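Local coordinates for DUF3209 family protein (Thermus thermophilus, PDB 2EHW) that is of unknown function but belongs to the DUF3209 family and folds as an all-helical chain ending in one long, extended helix, at residues R38-R43 / L61-E66; E55-A60 / A86-L91; E5-R10 / R28-P33. All blocks are in the same frame, centred on the assembly; numbering follows the deposited sequence.

In the fold
All three contacts hold together the compact helical part of a single chain, from which the C-terminal portion of helix 75-115 extends. Contacts 1 and 2, with centres about 11 Å apart, share helix 50-70, and the salt bridge from Arg43 NE to Glu59 OE1 (2.8 Å) ties them. Contact 3, which joins the first two helices, lies about 12 Å from contact 1, centre to centre, and is linked to it by the ion pair of Arg38 NH1 with Glu5 OE2, 2.7 Å long. Contacts 2 and 3 are about 14 Å apart between centres and meet through apolar atoms such as Leu57 CD2 and Leu9 CD2. With the function unknown, no site can be assigned to them.

Contact 1 (R38-R43 / L61-E66); sequences RPELKR and LLHLEE
Arg38 and His63 form the closest backbone pair, their CA atoms 8.9 Å apart, so long side chains must bridge the two segments. Arg38 lies in the turn leading into helix 39-46, His63 within helix 50-70, and the motif joining them in this all-helical fold is a guanidinium-imidazole stack. The guanidinium of Arg38 lies flat on one face of the His63 ring, the planes only 10° from parallel and their centres 3.5 Å apart. Arg38 NE sits over the middle of the ring, and His63 ND1 in turn lies over the guanidinium, 3.2 Å from Arg38 CZ. CD extends the overlap with a CH-pi contact over the same ring face. With CG of His63 anti to the backbone N (chi1 -176°) the ring is carried toward Arg38, and its turn about CB-CG presents the face. Arginine suits this place because it is flat enough to stack and still has N-H groups at its edge for acids. Both NE and NH2 grip one atom, Glu40 OE2, in a side-on salt bridge that fixes the rotation of the guanidinium, while NH1 is taken by Glu5 of helix 4-16. Leu41 CD1 packs over the opposite guanidinium face. With an alanine in place of Arg38, the His63 face would probably lose its cover and Glu40 and Glu5 would be left without their shared positive mate. Glu40 also touches the histidine directly: its carboxylate plane is turned 45° from the ring, and Glu40 OE2 rests 3.6 Å from His63 CB.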
# COMPACT_ATOMS: atom_id res chain seq x y z
N ARG A 38 -0.10 7.15 -15.50
CA ARG A 38 -0.53 7.06 -14.10
C ARG A 38 0.57 7.30 -13.06
O ARG A 38 1.22 6.36 -12.59
CB ARG A 38 -1.21 5.71 -13.86
CG ARG A 38 -2.40 5.49 -14.78
CD ARG A 38 -3.21 4.31 -14.33
NE ARG A 38 -3.68 4.50 -12.96
CZ ARG A 38 -4.26 3.55 -12.24
NH1 ARG A 38 -4.46 2.35 -12.78
NH2 ARG A 38 -4.65 3.79 -10.99
N PRO A 39 0.76 8.56 -12.65
CA PRO A 39 1.76 9.00 -11.67
C PRO A 39 1.55 8.41 -10.28
O PRO A 39 2.51 8.19 -9.54
CB PRO A 39 1.60 10.52 -11.65
CG PRO A 39 0.81 10.85 -12.90
CD PRO A 39 -0.12 9.69 -13.03
N GLU A 40 0.30 8.16 -9.92
CA GLU A 40 0.00 7.63 -8.60
C GLU A 40 0.60 6.23 -8.43
O GLU A 40 1.04 5.87 -7.34
CB GLU A 40 -1.51 7.60 -8.35
CG GLU A 40 -2.25 6.52 -9.10
CD GLU A 40 -2.64 6.92 -10.50
OE1 GLU A 40 -1.98 7.81 -11.07
OE2 GLU A 40 -3.61 6.34 -11.02
N LEU A 41 0.62 5.46 -9.51
CA LEU A 41 1.17 4.11 -9.46
C LEU A 41 2.65 4.21 -9.13
O LEU A 41 3.19 3.41 -8.36
CB LEU A 41 0.95 3.39 -10.79
CG LEU A 41 -0.50 3.00 -11.10
CD1 LEU A 41 -0.61 2.48 -12.53
CD2 LEU A 41 -0.97 1.95 -10.11
N LYS A 42 3.32 5.21 -9.71
CA LYS A 42 4.74 5.40 -9.44
C LYS A 42 4.94 5.79 -7.99
O LYS A 42 5.82 5.27 -7.31
CB LYS A 42 5.34 6.48 -10.34
CG LYS A 42 6.80 6.77 -10.01
CD LYS A 42 7.46 7.75 -10.97
CE LYS A 42 8.94 7.89 -10.64
NZ LYS A 42 9.64 8.83 -11.55
N ARG A 43 4.13 6.73 -7.52
CA ARG A 43 4.22 7.17 -6.13
C ARG A 43 3.94 6.01 -5.18
O ARG A 43 4.54 5.92 -4.11
CB ARG A 43 3.23 8.29 -5.84
CG ARG A 43 3.64 9.67 -6.35
CD ARG A 43 2.72 10.74 -5.78
NE ARG A 43 1.41 10.76 -6.43
CZ ARG A 43 1.19 11.20 -7.66
NH1 ARG A 43 -0.04 11.18 -8.17
NH2 ARG A 43 2.20 11.67 -8.39
N LEU A 61 -7.20 4.17 -6.03
CA LEU A 61 -8.58 3.72 -5.92
C LEU A 61 -9.52 4.69 -6.65
O LEU A 61 -10.54 4.28 -7.19
CB LEU A 61 -9.00 3.55 -4.45
CG LEU A 61 -8.52 2.24 -3.78
CD1 LEU A 61 -8.79 2.27 -2.27
CD2 LEU A 61 -9.24 1.05 -4.42
N LEU A 62 -9.16 5.97 -6.68
CA LEU A 62 -9.99 6.93 -7.37
C LEU A 62 -9.99 6.57 -8.85
O LEU A 62 -11.05 6.46 -9.48
CB LEU A 62 -9.46 8.36 -7.19
CG LEU A 62 -10.27 9.46 -7.89
CD1 LEU A 62 -11.73 9.39 -7.48
CD2 LEU A 62 -9.72 10.82 -7.53
N HIS A 63 -8.80 6.37 -9.41
CA HIS A 63 -8.69 6.03 -10.82
C HIS A 63 -9.47 4.76 -11.14
O HIS A 63 -10.24 4.71 -12.10
CB HIS A 63 -7.21 5.84 -11.20
CG HIS A 63 -6.99 5.58 -12.66
ND1 HIS A 63 -7.23 4.36 -13.25
CD2 HIS A 63 -6.57 6.41 -13.65
CE1 HIS A 63 -6.97 4.44 -14.54
NE2 HIS A 63 -6.57 5.67 -14.81
N LEU A 64 -9.29 3.74 -10.32
CA LEU A 64 -9.97 2.48 -10.50
C LEU A 64 -11.48 2.68 -10.40
O LEU A 64 -12.26 2.09 -11.15
CB LEU A 64 -9.49 1.49 -9.45
CG LEU A 64 -9.81 0.01 -9.62
CD1 LEU A 64 -9.39 -0.47 -11.00
CD2 LEU A 64 -9.08 -0.76 -8.53
N GLU A 65 -11.90 3.51 -9.46
CA GLU A 65 -13.32 3.77 -9.28
C GLU A 65 -13.85 4.37 -10.59
O GLU A 65 -14.89 3.94 -11.09
CB GLU A 65 -13.52 4.73 -8.10
CG GLU A 65 -14.97 4.99 -7.70
CD GLU A 65 -15.60 3.84 -6.92
OE1 GLU A 65 -15.00 3.39 -5.92
OE2 GLU A 65 -16.70 3.41 -7.30
N GLU A 66 -13.12 5.34 -11.14
CA GLU A 66 -13.51 5.99 -12.39
C GLU A 66 -13.60 4.97 -13.51
O GLU A 66 -14.60 4.90 -14.22
CB GLU A 66 -12.50 7.08 -12.78
CG GLU A 66 -12.22 8.09 -11.68
CD GLU A 66 -11.15 9.11 -12.06
OE1 GLU A 66 -10.17 8.74 -12.76
OE2 GLU A 66 -11.28 10.29 -11.65

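Contact 2 (E55-A60 / A86-L91); sequences EALREA and AMEGRL
Leu57 meets both Glu88 and Leu91, and its CD2 methyl does all the touching. That methyl lies against the backbone of the facing helix, 3.9 Å from Glu88 CA, with Glu88 CB close beside it. The same CD2 meets CD2 of Leu91, also at 3.9 Å, and the two leucine side chains lie alongside each other, pointing opposite ways. Both have CG anti to the backbone N (chi1 -175° in Leu57), which sends their branches outward across the interface. Leucine suits these buried places, since its branched, apolar end carries a methyl across the gap into the seam. At the margin the character changes. The extended chain of Glu88 crosses that of Arg58 at about a right angle, and Glu88 OE2 comes within 3.5 Å of Arg58 CG. This is contact with the aliphatic stem and no salt bridge: the bend at chi3 of Arg58 carries the guanidinium back over its own helix, where one face lies above Glu55 CA, and Arg58 NE stays 4.8 Å from Glu88 OE2. The opposite charges would still be expected to attract weakly at that distance. Glu88 thus packs through CA and CB while its carboxylate stays near the margin. Behind these side chains, the CA atoms of Leu57 and Glu88 lie nearest in register. The axes of the segments run almost antiparallel, at 167°, and approach to 11.2 Å, as in an alpha-helical hairpin. Segment 86-91 falls in a predicted coiled coil. Around the pair, Leu61 and Glu54 of helix 50-70 extend the seam by touching Glu88 and Leu91, helix 39-46 packs on Ala56 through Leu44, and helix 4-16 reaches Ala60 through Glu5 and Met87, here selenomethionine, through Leu9.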
# COMPACT_ATOMS: atom_id res chain seq x y z
N GLU A 55 -1.76 6.93 1.21
CA GLU A 55 -2.16 8.06 0.39
C GLU A 55 -2.10 7.70 -1.10
O GLU A 55 -3.08 7.90 -1.82
CB GLU A 55 -1.28 9.29 0.67
CG GLU A 55 -1.86 10.61 0.12
CD GLU A 55 -1.01 11.83 0.46
OE1 GLU A 55 0.14 11.93 -0.02
OE2 GLU A 55 -1.49 12.69 1.23
N ALA A 56 -0.98 7.17 -1.56
CA ALA A 56 -0.87 6.79 -2.96
C ALA A 56 -1.92 5.75 -3.34
O ALA A 56 -2.44 5.76 -4.47
CB ALA A 56 0.52 6.25 -3.26
N LEU A 57 -2.25 4.86 -2.41
CA LEU A 57 -3.24 3.83 -2.69
C LEU A 57 -4.63 4.45 -2.88
O LEU A 57 -5.38 4.03 -3.76
CB LEU A 57 -3.28 2.79 -1.56
CG LEU A 57 -4.20 1.58 -1.77
CD1 LEU A 57 -3.97 0.98 -3.16
CD2 LEU A 57 -3.93 0.54 -0.70
N ARG A 58 -4.95 5.44 -2.05
CA ARG A 58 -6.24 6.11 -2.16
C ARG A 58 -6.36 6.77 -3.53
O ARG A 58 -7.44 6.77 -4.14
CB ARG A 58 -6.41 7.15 -1.04
CG ARG A 58 -7.14 6.59 0.19
CD ARG A 58 -7.44 7.66 1.24
NE ARG A 58 -6.40 7.74 2.26
CZ ARG A 58 -5.50 8.72 2.34
NH1 ARG A 58 -5.50 9.72 1.46
NH2 ARG A 58 -4.59 8.68 3.30
N GLU A 59 -5.25 7.31 -4.01
CA GLU A 59 -5.22 7.94 -5.33
C GLU A 59 -5.56 6.89 -6.38
O GLU A 59 -6.39 7.11 -7.26
CB GLU A 59 -3.84 8.52 -5.63
CG GLU A 59 -3.57 9.91 -5.08
CD GLU A 59 -2.44 10.62 -5.83
OE1 GLU A 59 -1.25 10.35 -5.54
OE2 GLU A 59 -2.74 11.44 -6.72
N ALA A 60 -4.92 5.73 -6.28
CA ALA A 60 -5.14 4.65 -7.23
C ALA A 60 -6.58 4.15 -7.20
O ALA A 60 -7.12 3.76 -8.24
CB ALA A 60 -4.18 3.51 -6.96
N ALA A 86 -9.91 -4.41 -0.08
CA ALA A 86 -9.70 -5.40 0.98
C ALA A 86 -8.27 -5.23 1.46
O ALA A 86 -8.00 -5.25 2.66
CB ALA A 86 -9.91 -6.82 0.43
N MSE A 87 -7.36 -5.06 0.51
CA MSE A 87 -5.95 -4.89 0.82
C MSE A 87 -5.71 -3.56 1.54
O MSE A 87 -4.84 -3.47 2.41
CB MSE A 87 -5.11 -4.96 -0.46
CG MSE A 87 -5.14 -6.33 -1.15
SE MSE A 87 -4.68 -7.84 0.03
CE MSE A 87 -6.48 -8.30 0.60
N GLU A 88 -6.47 -2.54 1.17
CA GLU A 88 -6.31 -1.25 1.83
C GLU A 88 -6.63 -1.50 3.29
O GLU A 88 -5.94 -1.00 4.18
CB GLU A 88 -7.28 -0.22 1.26
CG GLU A 88 -7.18 1.15 1.93
CD GLU A 88 -8.25 2.11 1.44
OE1 GLU A 88 -9.42 1.69 1.38
OE2 GLU A 88 -7.91 3.28 1.15
N GLY A 89 -7.68 -2.27 3.53
CA GLY A 89 -8.05 -2.57 4.90
C GLY A 89 -6.91 -3.23 5.63
O GLY A 89 -6.65 -2.91 6.79
N ARG A 90 -6.21 -4.15 4.97
CA ARG A 90 -5.10 -4.82 5.63
C ARG A 90 -3.93 -3.88 5.84
O ARG A 90 -3.21 -4.00 6.83
CB ARG A 90 -4.69 -6.05 4.85
CG ARG A 90 -5.75 -7.14 4.89
CD ARG A 90 -5.23 -8.44 4.36
NE ARG A 90 -4.20 -8.97 5.24
CZ ARG A 90 -3.66 -10.18 5.12
NH1 ARG A 90 -4.06 -10.99 4.14
NH2 ARG A 90 -2.72 -10.57 5.96
N LEU A 91 -3.74 -2.95 4.91
CA LEU A 91 -2.66 -1.99 5.02
C LEU A 91 -2.91 -1.09 6.23
O LEU A 91 -2.00 -0.79 7.00
CB LEU A 91 -2.54 -1.15 3.75
CG LEU A 91 -1.57 0.04 3.78
CD1 LEU A 91 -0.17 -0.43 4.15
CD2 LEU A 91 -1.57 0.72 2.41

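Contact 3 (E5-R10 / R28-P33); sequences ELSALR and REELAP
Ser7 and Ala8 are the residues of 5-10 that touch 28-33, facing Glu30 and Leu31 respectively. Before them, the CB of Glu5 points away from this interface, and the side chain packs on Leu64 of helix 50-70 and Val84 of helix 75-115. Ser7 turns toward the facing segment. Its hydroxyl stands anti to the carbonyl carbon (chi1 -70°), which brings Ser7 OG to 3.6 Å from Glu30 OE1. That separation makes no hydrogen bond, so the two polar ends are neighbours only. Serine fits because it is small enough to stay buried at the edge of the helix pair, whereas Glu30 is exposed and its extended chain can keep its carboxylate near the solvent side. Ala8 follows and makes the apolar part of the contact. Ala8 CB meets Leu31 CD2 at 3.6 Å, and Leu31 CD2 also lies 3.7 Å from Ala8 CA. Leucine supplies the reach, and alanine keeps the backbone accessible: with only a methyl on Ala8, the branch of Leu31 can settle right against the backbone, and the CA atoms of Ala8 and Leu31 come to 7.1 Å, the closest pair of the two segments. Leu31 CG is turned to chi1 -151°, broadly anti to the backbone N, which directs CD2 at the alanine. The other branch, CD1, lies near Leu41 of helix 39-46, while Ala8 also touches Leu44 there. Leu9 then points away from 28-33 and packs on Met87 of helix 75-115, and at Arg10 the exposed side chain forms a long, weak ion pair with Glu27. The arrangement is the close alanine-leucine packing of neighbouring helices, running in roughly opposite directions, with a third helix, 39-46, resting on both as in a small all-alpha bundle.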
# COMPACT_ATOMS: atom_id res chain seq x y z
N GLU A 5 -2.54 -1.95 -9.75
CA GLU A 5 -2.63 -1.47 -8.38
C GLU A 5 -2.05 -2.50 -7.41
O GLU A 5 -1.37 -2.16 -6.45
CB GLU A 5 -4.09 -1.20 -8.00
CG GLU A 5 -4.74 0.01 -8.65
CD GLU A 5 -5.15 -0.21 -10.11
OE1 GLU A 5 -5.18 -1.37 -10.58
OE2 GLU A 5 -5.47 0.81 -10.77
N LEU A 6 -2.34 -3.77 -7.67
CA LEU A 6 -1.84 -4.83 -6.81
C LEU A 6 -0.33 -4.96 -6.95
O LEU A 6 0.37 -5.14 -5.97
CB LEU A 6 -2.53 -6.16 -7.16
CG LEU A 6 -4.03 -6.23 -6.89
CD1 LEU A 6 -4.52 -7.66 -7.10
CD2 LEU A 6 -4.33 -5.80 -5.45
N SER A 7 0.18 -4.86 -8.18
CA SER A 7 1.62 -4.94 -8.42
C SER A 7 2.36 -3.83 -7.68
O SER A 7 3.23 -4.10 -6.85
CB SER A 7 1.93 -4.83 -9.92
OG SER A 7 1.51 -5.98 -10.62
N ALA A 8 2.01 -2.59 -7.99
CA ALA A 8 2.63 -1.42 -7.37
C ALA A 8 2.66 -1.58 -5.86
O ALA A 8 3.67 -1.32 -5.21
CB ALA A 8 1.87 -0.15 -7.75
N LEU A 9 1.54 -2.03 -5.31
CA LEU A 9 1.43 -2.23 -3.88
C LEU A 9 2.35 -3.35 -3.42
O LEU A 9 2.97 -3.25 -2.36
CB LEU A 9 -0.02 -2.56 -3.51
CG LEU A 9 -0.34 -2.86 -2.05
CD1 LEU A 9 0.27 -1.81 -1.14
CD2 LEU A 9 -1.86 -2.90 -1.88
N ARG A 10 2.46 -4.41 -4.22
CA ARG A 10 3.33 -5.50 -3.82
C ARG A 10 4.78 -5.02 -3.82
O ARG A 10 5.59 -5.44 -2.99
CB ARG A 10 3.18 -6.71 -4.75
CG ARG A 10 3.77 -7.95 -4.12
CD ARG A 10 3.63 -9.22 -4.92
NE ARG A 10 4.50 -10.24 -4.35
CZ ARG A 10 4.62 -11.48 -4.80
NH1 ARG A 10 5.44 -12.34 -4.21
NH2 ARG A 10 3.92 -11.87 -5.86
N ARG A 28 7.43 -5.06 -11.86
CA ARG A 28 7.96 -3.79 -12.33
C ARG A 28 7.84 -3.69 -13.85
O ARG A 28 7.77 -2.59 -14.40
CB ARG A 28 9.44 -3.62 -11.92
CG ARG A 28 9.68 -3.44 -10.41
CD ARG A 28 11.13 -3.07 -10.14
NE ARG A 28 11.51 -3.20 -8.73
CZ ARG A 28 11.41 -2.24 -7.82
NH1 ARG A 28 11.79 -2.47 -6.57
NH2 ARG A 28 10.94 -1.04 -8.16
N GLU A 29 7.79 -4.84 -14.52
CA GLU A 29 7.68 -4.85 -15.97
C GLU A 29 6.27 -4.51 -16.44
O GLU A 29 6.10 -3.77 -17.40
CB GLU A 29 8.10 -6.21 -16.54
CG GLU A 29 9.45 -6.69 -16.04
CD GLU A 29 10.15 -7.60 -17.02
OE1 GLU A 29 9.48 -8.50 -17.58
OE2 GLU A 29 11.37 -7.41 -17.23
N GLU A 30 5.27 -5.06 -15.75
CA GLU A 30 3.87 -4.80 -16.09
C GLU A 30 3.53 -3.33 -15.86
O GLU A 30 2.79 -2.72 -16.62
CB GLU A 30 2.93 -5.64 -15.23
CG GLU A 30 2.97 -7.13 -15.50
CD GLU A 30 1.77 -7.85 -14.92
OE1 GLU A 30 1.58 -7.83 -13.69
OE2 GLU A 30 1.00 -8.43 -15.71
N LEU A 31 4.07 -2.79 -14.78
CA LEU A 31 3.81 -1.42 -14.37
C LEU A 31 4.53 -0.35 -15.20
O LEU A 31 3.96 0.68 -15.53
CB LEU A 31 4.21 -1.26 -12.91
CG LEU A 31 3.50 -0.24 -12.03
CD1 LEU A 31 1.98 -0.50 -12.01
CD2 LEU A 31 4.08 -0.34 -10.63
N ALA A 32 5.79 -0.62 -15.52
CA ALA A 32 6.63 0.30 -16.27
C ALA A 32 5.96 1.09 -17.40
O ALA A 32 6.08 2.31 -17.46
CB ALA A 32 7.85 -0.45 -16.82
N PRO A 33 5.24 0.41 -18.30
CA PRO A 33 4.58 1.10 -19.42
C PRO A 33 3.42 2.03 -19.08
O PRO A 33 3.16 2.99 -19.81
CB PRO A 33 4.16 -0.05 -20.34
CG PRO A 33 3.88 -1.15 -19.37
CD PRO A 33 5.04 -1.05 -18.40